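Local coordinates for dihydrodipicolinate synthase (Bacillus clausii KSM-K16, PDB 3E96), which probably works as a 4-hydroxy-tetrahydrodipicolinate synthase, a lyase of the DapA family built on a TIM barrel, at residues 295-299 with 300-304. Sequence-based numbering, arbitrary orientation.
Sequences ELLSS and WKLLQ
The carbonyl oxygen Leu296 O is gripped twice, by Trp300 N at 3.0 Å and by Ser299 OG at 2.7 Å, both from the same face of its plane. The hydroxyl reaches back because OG sits between its residue's backbone N and carbonyl carbon (chi1 75°). Helix 287-299 then ends in a Schellman motif: Lys301 takes a positive phi of 57°, bringing Leu302 N to Leu297 O at 3.0 Å, nearly in line with the carbonyl, while Lys301 N meets Ser298 O from above its plane. The reversal returns Leu302, whose CD1 lies 4.2 Å from Leu297 CD2, the motif's usual apolar contact, and Leu303, which crosses Leu297 at about a right angle, its CG 3.8 Å from Leu297 CB and its CD1 near Ser298 N and CB. Leu297 CD2 rests obliquely 3.8 Å from Trp300 CE3 of the indole, whose NE1 bonds to Asp244 O. Met270 backs Leu297 and Leu303; an alanine for Leu303 would probably open a gap between Leu297 CB and Met270, leaving the chain beyond the turn less firmly held. Leu296 O, Leu297 O and Ser298 O thus accept bonds from the chain that follows; the Lys301 turn sets its course, and leucine contacts probably help hold it.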
loop_
_atom_site.group_PDB
_atom_site.type_symbol
_atom_site.label_atom_id
_atom_site.label_comp_id
_atom_site.label_asym_id
_atom_site.label_seq_id
_atom_site.Cartn_x
_atom_site.Cartn_y
_atom_site.Cartn_z
ATOM N N GLU B 295 -6.717 -30.021 -8.976
ATOM C CA GLU B 295 -7.928 -30.699 -8.528
ATOM C C GLU B 295 -9.167 -29.841 -8.757
ATOM O O GLU B 295 -10.254 -30.363 -9.000
ATOM C CB GLU B 295 -7.816 -31.062 -7.044
ATOM C CG GLU B 295 -6.524 -31.784 -6.694
ATOM C CD GLU B 295 -6.466 -32.232 -5.246
ATOM O OE1 GLU B 295 -6.971 -31.497 -4.368
ATOM O OE2 GLU B 295 -5.902 -33.315 -4.983
ATOM N N LEU B 296 -9.004 -28.525 -8.682
ATOM C CA LEU B 296 -10.128 -27.618 -8.885
ATOM C C LEU B 296 -10.535 -27.597 -10.361
ATOM O O LEU B 296 -11.723 -27.646 -10.693
ATOM C CB LEU B 296 -9.748 -26.209 -8.424
ATOM C CG LEU B 296 -10.880 -25.234 -8.103
ATOM C CD1 LEU B 296 -11.704 -25.768 -6.942
ATOM C CD2 LEU B 296 -10.291 -23.884 -7.735
ATOM N N LEU B 297 -9.544 -27.522 -11.242
ATOM C CA LEU B 297 -9.808 -27.505 -12.676
ATOM C C LEU B 297 -10.378 -28.852 -13.099
ATOM O O LEU B 297 -11.211 -28.934 -14.003
ATOM C CB LEU B 297 -8.523 -27.206 -13.453
ATOM C CG LEU B 297 -7.961 -25.793 -13.274
ATOM C CD1 LEU B 297 -6.691 -25.639 -14.090
ATOM C CD2 LEU B 297 -9.001 -24.763 -13.698
ATOM N N SER B 298 -9.925 -29.907 -12.431
ATOM C CA SER B 298 -10.406 -31.249 -12.718
ATOM C C SER B 298 -11.886 -31.333 -12.340
ATOM O O SER B 298 -12.696 -31.878 -13.088
ATOM C CB SER B 298 -9.598 -32.275 -11.920
ATOM O OG SER B 298 -10.008 -33.599 -12.216
ATOM N N SER B 299 -12.242 -30.776 -11.185
ATOM C CA SER B 299 -13.631 -30.807 -10.739
ATOM C C SER B 299 -14.518 -29.995 -11.676
ATOM O O SER B 299 -15.694 -30.316 -11.856
ATOM C CB SER B 299 -13.758 -30.275 -9.306
ATOM O OG SER B 299 -13.640 -28.862 -9.268
ATOM N N TRP B 300 -13.959 -28.941 -12.267
ATOM C CA TRP B 300 -14.712 -28.111 -13.205
ATOM C C TRP B 300 -14.776 -28.813 -14.558
ATOM O O TRP B 300 -15.370 -28.299 -15.505
ATOM C CB TRP B 300 -14.043 -26.747 -13.403
ATOM C CG TRP B 300 -14.443 -25.698 -12.413
ATOM C CD1 TRP B 300 -15.563 -25.684 -11.635
ATOM C CD2 TRP B 300 -13.765 -24.463 -12.161
ATOM N NE1 TRP B 300 -15.628 -24.513 -10.915
ATOM C CE2 TRP B 300 -14.537 -23.745 -11.220
ATOM C CE3 TRP B 300 -12.581 -23.890 -12.643
ATOM C CZ2 TRP B 300 -14.163 -22.480 -10.752
ATOM C CZ3 TRP B 300 -12.208 -22.630 -12.177
ATOM C CH2 TRP B 300 -13.000 -21.942 -11.240
ATOM N N LYS B 301 -14.144 -29.980 -14.635
ATOM C CA LYS B 301 -14.103 -30.763 -15.861
ATOM C C LYS B 301 -13.505 -29.961 -17.013
ATOM O O LYS B 301 -14.043 -29.937 -18.122
ATOM C CB LYS B 301 -15.511 -31.258 -16.202
ATOM C CG LYS B 301 -16.076 -32.165 -15.112
ATOM C CD LYS B 301 -17.332 -32.907 -15.542
ATOM C CE LYS B 301 -17.749 -33.908 -14.470
ATOM N NZ LYS B 301 -18.910 -34.744 -14.888
ATOM N N LEU B 302 -12.370 -29.320 -16.736
ATOM C CA LEU B 302 -11.671 -28.502 -17.724
ATOM C C LEU B 302 -10.334 -29.077 -18.188
ATOM O O LEU B 302 -9.816 -28.673 -19.226
ATOM C CB LEU B 302 -11.435 -27.095 -17.170
ATOM C CG LEU B 302 -12.667 -26.237 -16.888
ATOM C CD1 LEU B 302 -12.223 -24.900 -16.319
ATOM C CD2 LEU B 302 -13.460 -26.033 -18.170
ATOM N N LEU B 303 -9.765 -30.002 -17.421
ATOM C CA LEU B 303 -8.486 -30.599 -17.795
ATOM C C LEU B 303 -8.679 -31.680 -18.848
ATOM O O LEU B 303 -9.681 -32.394 -18.839
ATOM C CB LEU B 303 -7.800 -31.202 -16.566
ATOM C CG LEU B 303 -7.360 -30.206 -15.490
ATOM C CD1 LEU B 303 -6.724 -30.952 -14.328
ATOM C CD2 LEU B 303 -6.378 -29.209 -16.092
ATOM N N GLN B 304 -7.722 -31.809 -19.759
ATOM C CA GLN B 304 -7.844 -32.823 -20.797
ATOM C C GLN B 304 -7.610 -34.209 -20.220
ATOM O O GLN B 304 -6.777 -34.393 -19.336
ATOM C CB GLN B 304 -6.862 -32.558 -21.943
ATOM C CG GLN B 304 -5.436 -32.310 -21.512
ATOM C CD GLN B 304 -4.504 -32.096 -22.694
ATOM O OE1 GLN B 304 -3.395 -31.587 -22.539
ATOM N NE2 GLN B 304 -4.949 -32.495 -23.881
#